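Local coordinates for structural polyprotein, VP3 (Israeli acute paralysis virus, PDB 5CDD) that probably serves as a structural protein of the virion, one of the jelly-roll subunits that build the icosahedral capsid of this honeybee virus, at residues Val126-Arg134 with Asn210-Gly218; Pro63-Trp71 with Gly88-Ser99. All coordinates share one frame; numbering follows the deposited sequence.

How the interactions relate
From the N terminus, interaction 2 comes first. It closes a loop from strand 64-72, through 16 residues with almost no regular structure, to strand 90-92 and the turns after it. Interaction 1 opens only afterwards. It closes a longer, strand-rich loop of 75 residues, from the end of helix 122-127 and the start of strand 132-144 to the short strand 214-215. The two loops follow in series and neither encloses the other. They meet in space where Pro-96 packs against Trp-133 and Thr-216, and Met-95 against Ala-127. Interaction 2 links the two sheets of the jelly roll. Interaction 1 adds the short strand 214-215 to the sheet that holds strands 64-72 and 132-144.

Interaction 1 of 2, residues Val126-Arg134 with Asn210-Gly218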
# COMPACT_ATOMS: atom_id res chain seq x y z
N VAL B 126 3.26 3.98 47.97
CA VAL B 126 2.97 4.21 46.56
C VAL B 126 2.19 5.50 46.34
O VAL B 126 2.53 6.30 45.47
CB VAL B 126 2.16 3.03 45.97
CG1 VAL B 126 1.75 3.33 44.54
CG2 VAL B 126 3.00 1.76 46.02
N ALA B 127 1.14 5.71 47.13
CA ALA B 127 0.31 6.90 47.02
C ALA B 127 1.10 8.19 47.11
O ALA B 127 0.67 9.24 46.62
CB ALA B 127 -0.77 6.88 48.10
N ASN B 128 2.27 8.12 47.73
CA ASN B 128 3.13 9.28 47.92
C ASN B 128 3.73 9.84 46.62
O ASN B 128 4.13 11.01 46.58
CB ASN B 128 4.26 8.92 48.90
CG ASN B 128 5.05 10.13 49.35
OD1 ASN B 128 4.48 11.10 49.86
ND2 ASN B 128 6.36 10.07 49.19
N MET B 129 3.79 9.02 45.58
CA MET B 129 4.36 9.42 44.29
C MET B 129 3.40 10.22 43.42
O MET B 129 3.83 10.88 42.47
CB MET B 129 4.77 8.20 43.48
CG MET B 129 5.61 7.19 44.21
SD MET B 129 5.82 5.73 43.18
CE MET B 129 7.34 6.10 42.39
N PHE B 130 2.11 10.14 43.72
CA PHE B 130 1.11 10.82 42.91
C PHE B 130 0.43 11.97 43.65
O PHE B 130 0.65 12.17 44.84
CB PHE B 130 0.08 9.79 42.45
CG PHE B 130 0.70 8.58 41.82
CD1 PHE B 130 1.13 8.61 40.49
CD2 PHE B 130 0.90 7.42 42.56
CE1 PHE B 130 1.76 7.50 39.92
CE2 PHE B 130 1.53 6.31 41.99
CZ PHE B 130 1.96 6.35 40.67
N SER B 131 -0.39 12.73 42.93
CA SER B 131 -1.08 13.87 43.51
C SER B 131 -2.44 13.53 44.12
O SER B 131 -2.76 13.99 45.22
CB SER B 131 -1.26 14.97 42.46
OG SER B 131 -0.00 15.47 42.05
N TYR B 132 -3.23 12.72 43.43
CA TYR B 132 -4.55 12.34 43.94
C TYR B 132 -4.74 10.83 43.84
O TYR B 132 -4.12 10.17 43.00
CB TYR B 132 -5.66 13.04 43.16
CG TYR B 132 -5.40 14.51 42.89
CD1 TYR B 132 -4.84 14.93 41.69
CD2 TYR B 132 -5.70 15.47 43.86
CE1 TYR B 132 -4.59 16.28 41.44
CE2 TYR B 132 -5.45 16.82 43.62
CZ TYR B 132 -4.90 17.22 42.41
OH TYR B 132 -4.64 18.55 42.17
N TRP B 133 -5.61 10.30 44.69
CA TRP B 133 -5.88 8.87 44.70
C TRP B 133 -7.37 8.56 44.78
O TRP B 133 -8.20 9.45 44.97
CB TRP B 133 -5.20 8.21 45.90
CG TRP B 133 -5.74 8.67 47.22
CD1 TRP B 133 -5.39 9.79 47.91
CD2 TRP B 133 -6.78 8.04 47.99
NE1 TRP B 133 -6.14 9.91 49.05
CE2 TRP B 133 -7.00 8.84 49.13
CE3 TRP B 133 -7.54 6.87 47.82
CZ2 TRP B 133 -7.95 8.52 50.10
CZ3 TRP B 133 -8.49 6.55 48.79
CH2 TRP B 133 -8.69 7.37 49.91
N ARG B 134 -7.69 7.28 44.63
CA ARG B 134 -9.05 6.78 44.69
C ARG B 134 -8.92 5.27 44.84
O ARG B 134 -8.30 4.61 44.00
CB ARG B 134 -9.80 7.10 43.40
CG ARG B 134 -11.24 6.62 43.38
CD ARG B 134 -11.84 6.75 42.00
NE ARG B 134 -13.22 6.26 41.97
CZ ARG B 134 -14.27 6.93 42.43
NH1 ARG B 134 -14.10 8.13 42.95
NH2 ARG B 134 -15.48 6.40 42.37
N ASN B 210 -17.42 13.39 47.96
CA ASN B 210 -18.10 14.28 47.02
C ASN B 210 -17.06 14.76 46.01
O ASN B 210 -17.29 15.70 45.25
CB ASN B 210 -18.74 15.46 47.77
CG ASN B 210 -17.73 16.29 48.53
OD1 ASN B 210 -16.83 15.75 49.18
ND2 ASN B 210 -17.87 17.60 48.46
N LYS B 211 -15.91 14.10 46.03
CA LYS B 211 -14.82 14.40 45.12
C LYS B 211 -14.52 13.13 44.34
O LYS B 211 -14.80 12.02 44.81
CB LYS B 211 -13.57 14.82 45.90
CG LYS B 211 -13.78 16.04 46.76
CD LYS B 211 -12.52 16.38 47.52
CE LYS B 211 -12.78 17.51 48.51
NZ LYS B 211 -13.87 17.15 49.47
N MET B 212 -13.94 13.29 43.16
CA MET B 212 -13.60 12.15 42.33
C MET B 212 -12.33 11.47 42.84
O MET B 212 -12.20 10.25 42.78
CB MET B 212 -13.39 12.61 40.89
CG MET B 212 -14.62 13.17 40.23
SD MET B 212 -14.32 13.45 38.48
CE MET B 212 -15.35 12.19 37.77
N PHE B 213 -11.42 12.28 43.36
CA PHE B 213 -10.15 11.80 43.90
C PHE B 213 -9.82 12.62 45.14
O PHE B 213 -10.31 13.74 45.29
CB PHE B 213 -9.02 11.99 42.88
CG PHE B 213 -9.28 11.35 41.55
CD1 PHE B 213 -9.18 9.97 41.39
CD2 PHE B 213 -9.56 12.13 40.43
CE1 PHE B 213 -9.37 9.37 40.15
CE2 PHE B 213 -9.75 11.55 39.18
CZ PHE B 213 -9.65 10.17 39.04
N LEU B 214 -9.00 12.07 46.02
CA LEU B 214 -8.58 12.77 47.23
C LEU B 214 -7.08 13.03 47.18
O LEU B 214 -6.35 12.32 46.49
CB LEU B 214 -8.92 11.94 48.47
CG LEU B 214 -10.41 11.84 48.85
CD1 LEU B 214 -10.58 10.87 50.00
CD2 LEU B 214 -10.93 13.21 49.23
N LYS B 215 -6.63 14.05 47.90
CA LYS B 215 -5.22 14.40 47.90
C LYS B 215 -4.37 13.30 48.54
O LYS B 215 -4.88 12.47 49.28
CB LYS B 215 -5.01 15.73 48.63
CG LYS B 215 -5.57 16.94 47.88
CD LYS B 215 -5.18 18.26 48.54
CE LYS B 215 -5.55 19.46 47.67
NZ LYS B 215 -7.02 19.63 47.50
N THR B 216 -3.08 13.31 48.24
CA THR B 216 -2.17 12.30 48.78
C THR B 216 -1.16 12.87 49.77
O THR B 216 -0.21 12.19 50.15
CB THR B 216 -1.39 11.60 47.65
OG1 THR B 216 -0.57 12.57 46.97
CG2 THR B 216 -2.35 10.95 46.66
N ALA B 217 -1.36 14.12 50.18
CA ALA B 217 -0.45 14.78 51.11
C ALA B 217 -0.38 14.03 52.44
O ALA B 217 0.70 13.82 53.00
CB ALA B 217 -0.90 16.22 51.34
N GLY B 218 -1.55 13.64 52.95
CA GLY B 218 -1.59 12.93 54.21
C GLY B 218 -1.09 13.71 55.42
O GLY B 218 -1.43 14.88 55.60
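Trp-133 and Leu-214 form an antiparallel hydrogen-bonded pair. Trp-133 N donates to Leu-214 O at 2.8 Å and Leu-214 N to Trp-133 O at 2.9 Å. Arg-134 adds a side-chain bond: NH1 reaches Met-212 O at 2.9 Å. Its chain is extended from CG to NE, with CG anti to the backbone N, which carries the guanidinium past Phe-213 to this carbonyl. At the other end, Thr-216 OG1 donates to Phe-130 O. A weak bond from Thr-216 N to Ser-131 O lies beside it.

The indole of Trp-133 lies alongside Leu-214, pointing the same way. CG sits between the backbone N and the carbonyl carbon (chi1 65°). Leu-214 CB then lies over one face, toward the rim, and Leu-214 CD1 meets CZ2 at 3.5 Å. NE1 points to Lys-215 O at the ring edge, but the bond is weak, with an N-H...O angle of 121°. Thr-216 CG2 touches the same edge at CD1. On the other side of the strands, Tyr-132 CB packs on Phe-213 CB at 3.5 Å. Arg-134 CB meets the edge of the Phe-213 ring, whose plane is 86° from the guanidinium.

Tyr-132 OH bonds to Gly-163 O of a neighbouring subunit. Strand 132-144 also pairs with strand 267-270, where Ser-131 and Tyr-132 both face Val-270 in a classic beta bulge. Helix 122-127 leads into strand 132-144 through the type I turn Ala-127 to Phe-130.

Interaction 2 of 2, residues Pro63-Trp71 with Gly88-Ser99; sequences PAVKHVLTW and GGVIPVGMPCYS
Strand 64-72 and segment 88-99 form no beta bridge; their backbones come nearest at His-67 and Gly-88, with CA atoms 5.9 Å apart, and side chains carry the contact. Lys-66 and His-67 both face Val-260 in a classic beta bulge, and both point CB toward segment 88-99.

His-67 is central. CG lies anti to the carbonyl carbon (chi1 -53°), and the imidazole reaches across to Tyr-98, which comes from the opposite direction. NE2 and Tyr-98 OH share a hydrogen bond of 2.7 Å. The two rings meet rim to rim, with planes 31° apart. Gly-88 CA sits over the centre of one imidazole face, a CH-pi contact 3.5 Å from the ring centroid. Lys-66 CB covers part of the opposite face. Ile-91 CD1 touches His-67 CD2 at 3.9 Å. Leu-69 CD1 packs against the Gly-88 carbonyl, 3.6 Å from its O.

Lys-66 slides past Tyr-98 in the opposite direction. Its chain bends at chi2 and chi3, which curls NZ back to 2.8 Å from Ser-99 OG and 3.6 Å from Cys-97 SG. NZ is also 5.2 Å from the centroid of the Tyr-98 ring, at most a weak cation-pi attraction. The amine forms a salt bridge with Glu-124 and a hydrogen bond with Asp-119 O. Ser-99 OG bonds to the Asp-119 carboxylate. Pro-92 CD lies over the centre of one face of the Tyr-98 ring.

The contact thus joins the two sheets of the jelly roll through a buried polar cluster. The Glu-124 carboxylate probably offsets the lysine charge, and Asp-119 accepts from NZ through its backbone O. The bond to Tyr-98, with Gly-88 CA on one face and Lys-66 CB toward the rim of the other, would limit rotation of the imidazole.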
# COMPACT_ATOMS: atom_id res chain seq x y z
N PRO B 63 -0.20 -6.45 52.44
CA PRO B 63 -0.63 -6.07 53.79
C PRO B 63 0.53 -5.64 54.69
O PRO B 63 1.65 -6.13 54.56
CB PRO B 63 -1.31 -7.33 54.31
CG PRO B 63 -1.77 -8.02 53.05
CD PRO B 63 -0.58 -7.84 52.15
N ALA B 64 0.24 -4.74 55.62
CA ALA B 64 1.24 -4.25 56.56
C ALA B 64 0.56 -3.83 57.87
O ALA B 64 -0.57 -3.35 57.86
CB ALA B 64 2.00 -3.07 55.97
N VAL B 65 1.25 -4.03 58.98
CA VAL B 65 0.71 -3.68 60.29
C VAL B 65 0.96 -2.21 60.63
O VAL B 65 2.10 -1.74 60.60
CB VAL B 65 1.34 -4.54 61.41
CG1 VAL B 65 0.72 -4.20 62.73
CG2 VAL B 65 1.13 -5.99 61.11
N LYS B 66 -0.11 -1.49 60.96
CA LYS B 66 -0.00 -0.09 61.32
C LYS B 66 -0.19 0.12 62.82
O LYS B 66 0.37 1.05 63.40
CB LYS B 66 -1.04 0.73 60.55
CG LYS B 66 -0.75 0.89 59.06
CD LYS B 66 0.45 1.80 58.80
CE LYS B 66 0.18 3.23 59.25
NZ LYS B 66 1.32 4.14 58.95
N HIS B 67 -0.97 -0.76 63.45
CA HIS B 67 -1.23 -0.64 64.88
C HIS B 67 -1.25 -1.97 65.64
O HIS B 67 -1.62 -3.00 65.09
CB HIS B 67 -2.57 0.06 65.12
CG HIS B 67 -2.70 1.37 64.41
ND1 HIS B 67 -1.87 2.44 64.66
CD2 HIS B 67 -3.57 1.78 63.46
CE1 HIS B 67 -2.22 3.45 63.89
NE2 HIS B 67 -3.25 3.08 63.15
N VAL B 68 -0.85 -1.90 66.90
CA VAL B 68 -0.85 -3.04 67.80
C VAL B 68 -1.35 -2.45 69.12
O VAL B 68 -0.56 -2.12 70.00
CB VAL B 68 0.56 -3.64 68.01
CG1 VAL B 68 0.48 -4.82 68.97
CG2 VAL B 68 1.13 -4.10 66.68
N LEU B 69 -2.67 -2.32 69.23
CA LEU B 69 -3.30 -1.74 70.41
C LEU B 69 -3.39 -2.68 71.61
O LEU B 69 -3.20 -3.89 71.48
CB LEU B 69 -4.71 -1.27 70.04
CG LEU B 69 -4.85 -0.45 68.76
CD1 LEU B 69 -6.33 -0.25 68.46
CD2 LEU B 69 -4.15 0.89 68.92
N THR B 70 -3.67 -2.10 72.77
CA THR B 70 -3.81 -2.87 74.00
C THR B 70 -5.22 -2.67 74.54
O THR B 70 -5.63 -1.56 74.86
CB THR B 70 -2.80 -2.41 75.08
OG1 THR B 70 -1.46 -2.56 74.59
CG2 THR B 70 -2.95 -3.26 76.34
N TRP B 71 -5.97 -3.77 74.62
CA TRP B 71 -7.33 -3.71 75.13
C TRP B 71 -7.35 -4.38 76.50
O TRP B 71 -7.11 -5.58 76.62
CB TRP B 71 -8.28 -4.41 74.16
CG TRP B 71 -9.72 -4.37 74.56
CD1 TRP B 71 -10.31 -3.49 75.43
CD2 TRP B 71 -10.77 -5.21 74.06
NE1 TRP B 71 -11.66 -3.73 75.50
CE2 TRP B 71 -11.97 -4.78 74.68
CE3 TRP B 71 -10.82 -6.28 73.16
CZ2 TRP B 71 -13.21 -5.39 74.41
CZ3 TRP B 71 -12.04 -6.88 72.90
CH2 TRP B 71 -13.22 -6.43 73.52
N GLY B 88 -5.19 4.76 65.90
CA GLY B 88 -5.39 3.33 66.01
C GLY B 88 -6.77 3.05 66.58
O GLY B 88 -7.50 2.22 66.05
N GLY B 89 -7.12 3.75 67.64
CA GLY B 89 -8.45 3.63 68.22
C GLY B 89 -9.33 4.22 67.14
O GLY B 89 -10.43 3.77 66.85
N VAL B 90 -8.77 5.28 66.56
CA VAL B 90 -9.37 6.08 65.51
C VAL B 90 -8.42 5.99 64.32
O VAL B 90 -7.26 6.40 64.40
CB VAL B 90 -9.53 7.56 65.91
CG1 VAL B 90 -10.21 8.33 64.79
CG2 VAL B 90 -10.33 7.67 67.19
N ILE B 91 -8.90 5.44 63.21
CA ILE B 91 -8.08 5.28 62.02
C ILE B 91 -8.58 6.05 60.81
O ILE B 91 -9.67 5.80 60.30
CB ILE B 91 -7.97 3.79 61.63
CG1 ILE B 91 -7.43 2.99 62.81
CG2 ILE B 91 -7.07 3.63 60.42
CD1 ILE B 91 -7.38 1.50 62.56
N PRO B 92 -7.78 7.02 60.32
CA PRO B 92 -8.19 7.80 59.15
C PRO B 92 -8.26 6.88 57.94
O PRO B 92 -7.26 6.27 57.55
CB PRO B 92 -7.07 8.84 59.02
CG PRO B 92 -6.60 9.01 60.43
CD PRO B 92 -6.57 7.60 60.94
N VAL B 93 -9.44 6.77 57.34
CA VAL B 93 -9.62 5.91 56.18
C VAL B 93 -9.06 6.61 54.94
O VAL B 93 -9.61 7.62 54.50
CB VAL B 93 -11.10 5.58 55.94
CG1 VAL B 93 -11.27 4.77 54.68
CG2 VAL B 93 -11.65 4.82 57.14
N GLY B 94 -7.98 6.08 54.39
CA GLY B 94 -7.38 6.69 53.21
C GLY B 94 -6.09 6.01 52.82
O GLY B 94 -5.41 5.42 53.67
N MET B 95 -5.73 6.10 51.55
CA MET B 95 -4.51 5.47 51.05
C MET B 95 -3.24 6.16 51.54
O MET B 95 -2.25 5.49 51.83
CB MET B 95 -4.54 5.43 49.52
CG MET B 95 -3.67 4.33 48.92
SD MET B 95 -4.05 4.02 47.18
CE MET B 95 -2.55 4.59 46.39
N PRO B 96 -3.24 7.50 51.63
CA PRO B 96 -2.05 8.24 52.10
C PRO B 96 -1.69 7.87 53.54
O PRO B 96 -2.50 7.29 54.26
CB PRO B 96 -2.48 9.70 51.98
CG PRO B 96 -3.46 9.67 50.86
CD PRO B 96 -4.27 8.45 51.17
N CYS B 97 -0.47 8.21 53.95
CA CYS B 97 -0.03 7.91 55.31
C CYS B 97 -0.55 8.98 56.27
O CYS B 97 -0.59 10.16 55.93
CB CYS B 97 1.49 7.84 55.37
SG CYS B 97 2.10 6.93 56.81
N TYR B 98 -0.94 8.56 57.47
CA TYR B 98 -1.48 9.48 58.46
C TYR B 98 -0.68 9.54 59.76
O TYR B 98 -0.82 10.48 60.54
CB TYR B 98 -2.93 9.12 58.77
CG TYR B 98 -3.11 7.70 59.27
CD1 TYR B 98 -2.76 7.34 60.57
CD2 TYR B 98 -3.60 6.70 58.42
CE1 TYR B 98 -2.90 6.03 61.02
CE2 TYR B 98 -3.74 5.39 58.86
CZ TYR B 98 -3.39 5.06 60.16
OH TYR B 98 -3.52 3.77 60.60
N SER B 99 0.17 8.54 59.98
CA SER B 99 0.97 8.50 61.20
C SER B 99 2.43 8.83 60.94
O SER B 99 3.01 8.41 59.94
CB SER B 99 0.87 7.11 61.85
OG SER B 99 1.37 6.11 60.98